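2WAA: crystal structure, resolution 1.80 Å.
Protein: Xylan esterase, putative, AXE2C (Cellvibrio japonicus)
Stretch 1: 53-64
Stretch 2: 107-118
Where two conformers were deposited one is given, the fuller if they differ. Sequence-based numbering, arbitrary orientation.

Stretch 1 53-64: TAEMQSSNGNSW
Stretch 2, residues 107-118: NWHGQVTLKQLT

Two antiparallel strands commonly divide their side chains between a greasy face and a polar one, and residues 53-58 and 112-118 of this xylan esterase illustrate the principle, their axes approaching to 4.7 Å at 164°. On the buried face, Ala54, Met56 and Ser58 pair with Leu117, Leu114 and Val112, with CA-CA distances of 4.4, 4.6 and 4.2 Å. Ala54, whose side chain is a single methyl, packs close against two leucines, placing CB 3.3 Å from Leu117 CD2 (chi1 m, chi2 t) and 3.6 Å from Leu114 CD1 (chi1 t, chi2 p). Met56 (m, t, p) extends along the face, its CG 3.8 Å from Leu114 CD1 and its CE 3.9 Å from Val112 CG1. Val112 (t) also brings CG2 within 3.4 Å of Ser63 CB.

Extended backbones lace the strands together. Thr53 N donates to Thr118 O (3.0 Å) and Thr118 N returns to Thr53 O (2.9 Å); Gln57 N to Thr113 O (3.1 Å) and Thr113 N to Gln57 O (2.8 Å) repeat the pattern. Between these pairs the register slips: Glu55 N reaches Gln116 O (3.0 Å), but Glu55 O accepts from Lys115 N (2.8 Å), where Lys115 adopts phi/psi -94/-47 and points its CB sideways. Its extended chain (m, t, t, t) carries NZ to a water (2.8 Å) that donates to Gln57 OE1 (3.0 Å).

Beyond the strands the edge is polar. Ser59 N donates to Gln111 O (2.8 Å), while Ser59 OG (chi1 p) accepts from Gln111 N (3.0 Å). Gly110, at phi/psi 148/-173, suits this site because a CB would lie 2.7 Å from Ser59 OG. Asn60 (m) sends ND2 to His109 O (3.1 Å), and a water joins that carbonyl oxygen, His109 O (2.9 Å), to Asn60 N and Asn62 N (both 3.0 Å). Gly61, at phi/psi 66/25, provides the turn's positive phi.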

ATOM      1  N   THR A  53       1.111   7.597  23.697  1.00  7.89           N
ATOM      2  CA  THR A  53       1.096   6.142  23.613  1.00  8.14           C
ATOM      3  C   THR A  53      -0.107   5.706  22.783  1.00  7.90           C
ATOM      4  O   THR A  53      -1.092   6.433  22.669  1.00  8.88           O
ATOM      5  CB  THR A  53       1.042   5.393  25.001  1.00  8.06           C
ATOM      6  OG1 THR A  53      -0.215   5.671  25.650  1.00  9.04           O
ATOM      7  CG2 THR A  53       2.201   5.826  25.908  1.00  8.36           C
ATOM      8  N   ALA A  54      -0.019   4.501  22.240  1.00  7.64           N
ATOM      9  CA  ALA A  54      -1.128   3.917  21.488  1.00  7.34           C
ATOM     10  C   ALA A  54      -1.405   2.501  21.974  1.00  8.03           C
ATOM     11  O   ALA A  54      -0.472   1.758  22.283  1.00  9.43           O
ATOM     12  CB  ALA A  54      -0.735   3.865  20.046  1.00  7.35           C
ATOM     13  N   GLU A  55      -2.679   2.115  21.990  1.00  6.65           N
ATOM     14  CA  GLU A  55      -3.041   0.725  22.273  1.00  7.87           C
ATOM     15  C   GLU A  55      -3.143  -0.002  20.920  1.00  8.30           C
ATOM     16  O   GLU A  55      -3.998   0.374  20.081  1.00  8.39           O
ATOM     17  CB  GLU A  55      -4.391   0.679  22.978  1.00  7.48           C
ATOM     18  CG  GLU A  55      -4.321   1.292  24.394  1.00  7.70           C
ATOM     19  CD  GLU A  55      -3.243   0.657  25.242  1.00  7.77           C
ATOM     20  OE1 GLU A  55      -3.201  -0.584  25.312  1.00  6.83           O
ATOM     21  OE2 GLU A  55      -2.473   1.398  25.889  1.00 11.42           O
ATOM     22  N   MET A  56      -2.295  -0.992  20.697  1.00  8.01           N
ATOM     23  CA  MET A  56      -2.276  -1.672  19.409  1.00  8.25           C
ATOM     24  C   MET A  56      -2.224  -3.170  19.594  1.00 10.16           C
ATOM     25  O   MET A  56      -1.923  -3.661  20.676  1.00 10.70           O
ATOM     26  CB  MET A  56      -1.065  -1.225  18.571  1.00  7.71           C
ATOM     27  CG  MET A  56      -0.972   0.289  18.478  1.00 10.38           C
ATOM     28  SD  MET A  56       0.268   0.816  17.287  1.00 11.80           S
ATOM     29  CE  MET A  56      -0.601   0.478  15.744  1.00 11.74           C
ATOM     30  N   GLN A  57      -2.529  -3.897  18.518  1.00  9.93           N
ATOM     31  CA  GLN A  57      -2.487  -5.371  18.529  0.50 10.46           C
ATOM     32  C   GLN A  57      -2.429  -5.811  17.069  1.00 11.58           C
ATOM     33  O   GLN A  57      -2.919  -5.069  16.204  1.00 11.60           O
ATOM     34  CB  GLN A  57      -3.733  -5.940  19.239  0.50 10.64           C
ATOM     35  CG  GLN A  57      -5.060  -5.506  18.673  0.50 11.44           C
ATOM     36  CD  GLN A  57      -6.307  -6.164  19.371  0.50 15.66           C
ATOM     37  OE1 GLN A  57      -6.198  -6.895  20.361  0.50 17.12           O
ATOM     38  NE2 GLN A  57      -7.481  -5.880  18.837  0.50 18.13           N
ATOM     39  N   SER A  58      -1.900  -7.000  16.782  1.00 11.65           N
ATOM     40  CA  SER A  58      -2.005  -7.548  15.426  1.00 11.27           C
ATOM     41  C   SER A  58      -2.685  -8.925  15.525  1.00 12.09           C
ATOM     42  O   SER A  58      -2.738  -9.506  16.619  1.00 14.04           O
ATOM     43  CB  SER A  58      -0.644  -7.658  14.759  1.00 10.78           C
ATOM     44  OG  SER A  58       0.115  -8.706  15.342  1.00 13.94           O
ATOM     45  N   SER A  59      -3.230  -9.444  14.437  1.00 10.37           N
ATOM     46  CA  SER A  59      -4.029 -10.655  14.572  1.00 11.05           C
ATOM     47  C   SER A  59      -3.198 -11.887  14.826  1.00 12.09           C
ATOM     48  O   SER A  59      -3.690 -12.829  15.490  1.00 11.09           O
ATOM     49  CB  SER A  59      -4.894 -10.891  13.343  1.00 10.83           C
ATOM     50  OG  SER A  59      -4.056 -10.882  12.219  1.00  8.75           O
ATOM     51  N   ASN A  60      -1.971 -11.915  14.300  1.00 11.22           N
ATOM     52  CA  ASN A  60      -1.117 -13.110  14.410  1.00 13.31           C
ATOM     53  C   ASN A  60       0.229 -12.851  15.051  1.00 12.17           C
ATOM     54  O   ASN A  60       1.103 -13.729  15.002  1.00 13.69           O
ATOM     55  CB  ASN A  60      -0.790 -13.702  13.019  1.00 14.40           C
ATOM     56  CG  ASN A  60      -2.007 -14.058  12.231  1.00 18.96           C
ATOM     57  OD1 ASN A  60      -2.954 -14.692  12.737  1.00 24.82           O
ATOM     58  ND2 ASN A  60      -1.996 -13.678  10.952  1.00 22.70           N
ATOM     59  N   GLY A  61       0.449 -11.639  15.557  1.00 10.11           N
ATOM     60  CA  GLY A  61       1.698 -11.301  16.194  1.00  9.74           C
ATOM     61  C   GLY A  61       2.856 -11.302  15.211  1.00 10.80           C
ATOM     62  O   GLY A  61       4.020 -11.481  15.591  1.00  9.23           O
ATOM     63  N   ASN A  62       2.535 -11.093  13.930  1.00  9.53           N
ATOM     64  CA  ASN A  62       3.535 -11.183  12.884  1.00  9.98           C
ATOM     65  C   ASN A  62       3.541  -9.922  11.998  1.00  9.86           C
ATOM     66  O   ASN A  62       3.972  -9.977  10.838  1.00 11.16           O
ATOM     67  CB  ASN A  62       3.181 -12.434  12.054  1.00  9.83           C
ATOM     68  CG  ASN A  62       4.331 -12.937  11.211  1.00 13.50           C
ATOM     69  OD1 ASN A  62       5.486 -12.674  11.508  1.00 15.50           O
ATOM     70  ND2 ASN A  62       4.003 -13.739  10.167  1.00 16.18           N
ATOM     71  N   SER A  63       3.029  -8.818  12.536  1.00  8.44           N
ATOM     72  CA  SER A  63       2.857  -7.556  11.767  1.00  7.97           C
ATOM     73  C   SER A  63       3.827  -6.446  12.238  1.00  7.64           C
ATOM     74  O   SER A  63       4.084  -6.277  13.435  1.00  8.75           O
ATOM     75  CB  SER A  63       1.426  -7.021  11.894  1.00  8.22           C
ATOM     76  OG  SER A  63       0.471  -8.006  11.525  1.00  9.62           O
ATOM     77  N   TRP A  64       4.337  -5.660  11.291  1.00  6.81           N
ATOM     78  CA  TRP A  64       5.287  -4.615  11.642  1.00  6.90           C
ATOM     79  C   TRP A  64       4.738  -3.251  11.278  1.00  6.97           C
ATOM     80  O   TRP A  64       4.023  -3.075  10.248  1.00  9.04           O
ATOM     81  CB  TRP A  64       6.608  -4.796  10.858  1.00  5.06           C
ATOM     82  CG  TRP A  64       7.423  -6.030  11.325  1.00  8.02           C
ATOM     83  CD1 TRP A  64       7.221  -7.356  10.991  1.00  9.16           C
ATOM     84  CD2 TRP A  64       8.572  -6.007  12.200  1.00  8.14           C
ATOM     85  NE1 TRP A  64       8.182  -8.135  11.593  1.00  9.28           N
ATOM     86  CE2 TRP A  64       9.022  -7.341  12.336  1.00  8.81           C
ATOM     87  CE3 TRP A  64       9.292  -4.972  12.835  1.00  8.22           C
ATOM     88  CZ2 TRP A  64      10.126  -7.680  13.128  1.00  8.78           C
ATOM     89  CZ3 TRP A  64      10.405  -5.295  13.612  1.00  6.88           C
ATOM     90  CH2 TRP A  64      10.812  -6.645  13.764  1.00  9.58           C
ATOM     91  N   ASN A 107      -1.597  -7.991   4.195  1.00  7.86           N
ATOM     92  CA  ASN A 107      -2.683  -8.803   4.780  1.00  7.68           C
ATOM     93  C   ASN A 107      -2.347 -10.212   5.247  1.00  8.44           C
ATOM     94  O   ASN A 107      -2.822 -10.623   6.318  1.00  8.22           O
ATOM     95  CB  ASN A 107      -3.829  -8.884   3.790  1.00  8.27           C
ATOM     96  CG  ASN A 107      -4.729  -7.638   3.833  1.00  7.30           C
ATOM     97  OD1 ASN A 107      -5.531  -7.526   4.737  1.00 10.32           O
ATOM     98  ND2 ASN A 107      -4.639  -6.743   2.813  1.00  9.40           N
ATOM     99  N   TRP A 108      -1.555 -10.975   4.481  1.00  8.01           N
ATOM    100  CA  TRP A 108      -1.300 -12.332   4.925  1.00  8.51           C
ATOM    101  C   TRP A 108      -0.479 -12.362   6.208  1.00  9.07           C
ATOM    102  O   TRP A 108      -0.533 -13.363   6.945  1.00  7.94           O
ATOM    103  CB  TRP A 108      -0.731 -13.257   3.818  1.00  9.08           C
ATOM    104  CG  TRP A 108       0.714 -13.033   3.382  1.00  7.21           C
ATOM    105  CD1 TRP A 108       1.121 -12.411   2.227  1.00  9.26           C
ATOM    106  CD2 TRP A 108       1.902 -13.478   4.030  1.00  9.00           C
ATOM    107  NE1 TRP A 108       2.492 -12.425   2.138  1.00  9.80           N
ATOM    108  CE2 TRP A 108       2.995 -13.088   3.221  1.00  9.44           C
ATOM    109  CE3 TRP A 108       2.155 -14.194   5.200  1.00 10.08           C
ATOM    110  CZ2 TRP A 108       4.328 -13.363   3.562  1.00 10.47           C
ATOM    111  CZ3 TRP A 108       3.498 -14.467   5.552  1.00 12.14           C
ATOM    112  CH2 TRP A 108       4.561 -14.024   4.728  1.00 11.79           C
ATOM    113  N   HIS A 109       0.279 -11.302   6.493  1.00  7.76           N
ATOM    114  CA  HIS A 109       0.988 -11.241   7.766  1.00  9.04           C
ATOM    115  C   HIS A 109      -0.008 -11.155   8.911  1.00  8.44           C
ATOM    116  O   HIS A 109       0.218 -11.705   9.972  1.00  9.58           O
ATOM    117  CB  HIS A 109       1.851  -9.981   7.858  1.00  6.68           C
ATOM    118  CG  HIS A 109       2.914  -9.885   6.805  1.00  7.23           C
ATOM    119  ND1 HIS A 109       3.853  -8.875   6.812  1.00  7.57           N
ATOM    120  CD2 HIS A 109       3.197 -10.664   5.725  1.00 10.61           C
ATOM    121  CE1 HIS A 109       4.671  -9.029   5.775  1.00  7.42           C
ATOM    122  NE2 HIS A 109       4.298 -10.108   5.106  1.00  8.67           N
ATOM    123  N   GLY A 110      -1.110 -10.458   8.676  1.00  8.97           N
ATOM    124  CA  GLY A 110      -2.161 -10.286   9.658  1.00  9.02           C
ATOM    125  C   GLY A 110      -2.806  -8.922   9.456  1.00  9.71           C
ATOM    126  O   GLY A 110      -2.514  -8.201   8.485  1.00  8.96           O
ATOM    127  N   GLN A 111      -3.689  -8.583  10.378  1.00  8.87           N
ATOM    128  CA  GLN A 111      -4.255  -7.240  10.366  0.50  9.17           C
ATOM    129  C   GLN A 111      -3.889  -6.591  11.686  1.00  9.65           C
ATOM    130  O   GLN A 111      -3.747  -7.272  12.730  1.00  9.41           O
ATOM    131  CB  GLN A 111      -5.777  -7.267  10.182  0.50  9.63           C
ATOM    132  CG  GLN A 111      -6.188  -7.493   8.737  0.50  8.56           C
ATOM    133  CD  GLN A 111      -6.116  -8.928   8.379  0.50  9.25           C
ATOM    134  OE1 GLN A 111      -6.396  -9.785   9.236  0.50 11.36           O
ATOM    135  NE2 GLN A 111      -5.760  -9.239   7.107  0.50  5.02           N
ATOM    136  N   VAL A 112      -3.677  -5.278  11.637  1.00  8.90           N
ATOM    137  CA  VAL A 112      -3.275  -4.529  12.837  1.00  8.37           C
ATOM    138  C   VAL A 112      -4.437  -3.670  13.268  1.00  9.04           C
ATOM    139  O   VAL A 112      -5.149  -3.144  12.421  1.00  8.33           O
ATOM    140  CB  VAL A 112      -2.098  -3.619  12.501  1.00  8.36           C
ATOM    141  CG1 VAL A 112      -1.845  -2.554  13.641  1.00  7.19           C
ATOM    142  CG2 VAL A 112      -0.825  -4.455  12.232  1.00 11.46           C
ATOM    143  N   THR A 113      -4.623  -3.492  14.584  1.00  8.45           N
ATOM    144  CA  THR A 113      -5.689  -2.626  15.078  1.00  8.45           C
ATOM    145  C   THR A 113      -5.041  -1.550  15.960  1.00  9.93           C
ATOM    146  O   THR A 113      -4.202  -1.859  16.813  1.00  9.90           O
ATOM    147  CB  THR A 113      -6.685  -3.453  15.924  1.00  8.36           C
ATOM    148  OG1 THR A 113      -7.325  -4.408  15.068  1.00 10.01           O
ATOM    149  CG2 THR A 113      -7.741  -2.518  16.644  1.00 10.97           C
ATOM    150  N   LEU A 114      -5.419  -0.297  15.728  1.00  9.65           N
ATOM    151  CA  LEU A 114      -5.057   0.783  16.622  1.00  9.78           C
ATOM    152  C   LEU A 114      -6.350   1.088  17.336  1.00  8.40           C
ATOM    153  O   LEU A 114      -7.364   1.370  16.681  1.00  8.25           O
ATOM    154  CB  LEU A 114      -4.619   2.012  15.820  1.00  9.29           C
ATOM    155  CG  LEU A 114      -4.506   3.262  16.695  1.00 13.73           C
ATOM    156  CD1 LEU A 114      -3.464   3.059  17.773  1.00 13.31           C
ATOM    157  CD2 LEU A 114      -4.167   4.483  15.789  1.00 17.12           C
ATOM    158  N   LYS A 115      -6.358   1.022  18.668  1.00  8.74           N
ATOM    159  CA  LYS A 115      -7.629   1.262  19.409  1.00  9.03           C
ATOM    160  C   LYS A 115      -7.809   2.713  19.865  1.00  8.31           C
ATOM    161  O   LYS A 115      -8.882   3.308  19.702  1.00  8.18           O
ATOM    162  CB  LYS A 115      -7.715   0.350  20.643  1.00  9.00           C
ATOM    163  CG  LYS A 115      -7.700  -1.104  20.237  1.00 12.62           C
ATOM    164  CD  LYS A 115      -8.048  -2.026  21.423  1.00 16.00           C
ATOM    165  CE  LYS A 115      -8.208  -3.482  20.947  1.00 18.49           C
ATOM    166  NZ  LYS A 115      -8.487  -4.405  22.099  1.00 19.91           N
ATOM    167  N   GLN A 116      -6.753   3.267  20.455  1.00  7.98           N
ATOM    168  CA  GLN A 116      -6.881   4.635  21.030  1.00  9.02           C
ATOM    169  C   GLN A 116      -5.487   5.162  21.316  1.00  7.31           C
ATOM    170  O   GLN A 116      -4.529   4.383  21.329  1.00  8.44           O
ATOM    171  CB  GLN A 116      -7.804   4.641  22.290  1.00 10.54           C
ATOM    172  CG  GLN A 116      -7.496   3.580  23.250  1.00 11.28           C
ATOM    173  CD  GLN A 116      -8.511   3.438  24.461  1.00 10.39           C
ATOM    174  OE1 GLN A 116      -8.196   2.722  25.397  1.00 10.28           O
ATOM    175  NE2 GLN A 116      -9.678   4.072  24.411  1.00 11.25           N
ATOM    176  N   LEU A 117      -5.359   6.482  21.450  1.00  8.09           N
ATOM    177  CA  LEU A 117      -4.080   7.145  21.741  0.50  6.95           C
ATOM    178  C   LEU A 117      -4.270   7.954  23.009  1.00  7.70           C
ATOM    179  O   LEU A 117      -5.328   8.611  23.160  1.00  8.12           O
ATOM    180  CB  LEU A 117      -3.744   8.145  20.625  0.50  6.87           C
ATOM    181  CG  LEU A 117      -3.474   7.715  19.188  0.50  6.76           C
ATOM    182  CD1 LEU A 117      -3.131   8.948  18.306  0.50  3.07           C
ATOM    183  CD2 LEU A 117      -2.327   6.677  19.173  0.50  6.93           C
ATOM    184  N   THR A 118      -3.253   7.960  23.872  1.00  8.16           N
ATOM    185  CA  THR A 118      -3.283   8.774  25.086  1.00  7.72           C
ATOM    186  C   THR A 118      -2.106   9.781  25.040  1.00  7.33           C
ATOM    187  O   THR A 118      -0.944   9.382  24.985  1.00  8.22           O
ATOM    188  CB  THR A 118      -3.161   7.934  26.344  1.00  8.05           C
ATOM    189  OG1 THR A 118      -4.318   7.091  26.485  1.00  9.66           O
ATOM    190  CG2 THR A 118      -3.043   8.885  27.604  1.00  8.97           C
TER
HETATM  191  O   HOH W   1      -9.134  -6.919  21.186  1.00 35.40           O
HETATM  192  O   HOH W   2      -0.044 -10.463  12.572  1.00  9.35           O
HETATM  193  O   HOH W   3      -5.418 -12.221  10.180  1.00 29.74           O
HETATM  194  O   HOH W   4       1.307 -14.394   9.627  1.00 21.25           O
HETATM  195  O   HOH W   5      -0.194  -6.953   9.255  1.00 10.67           O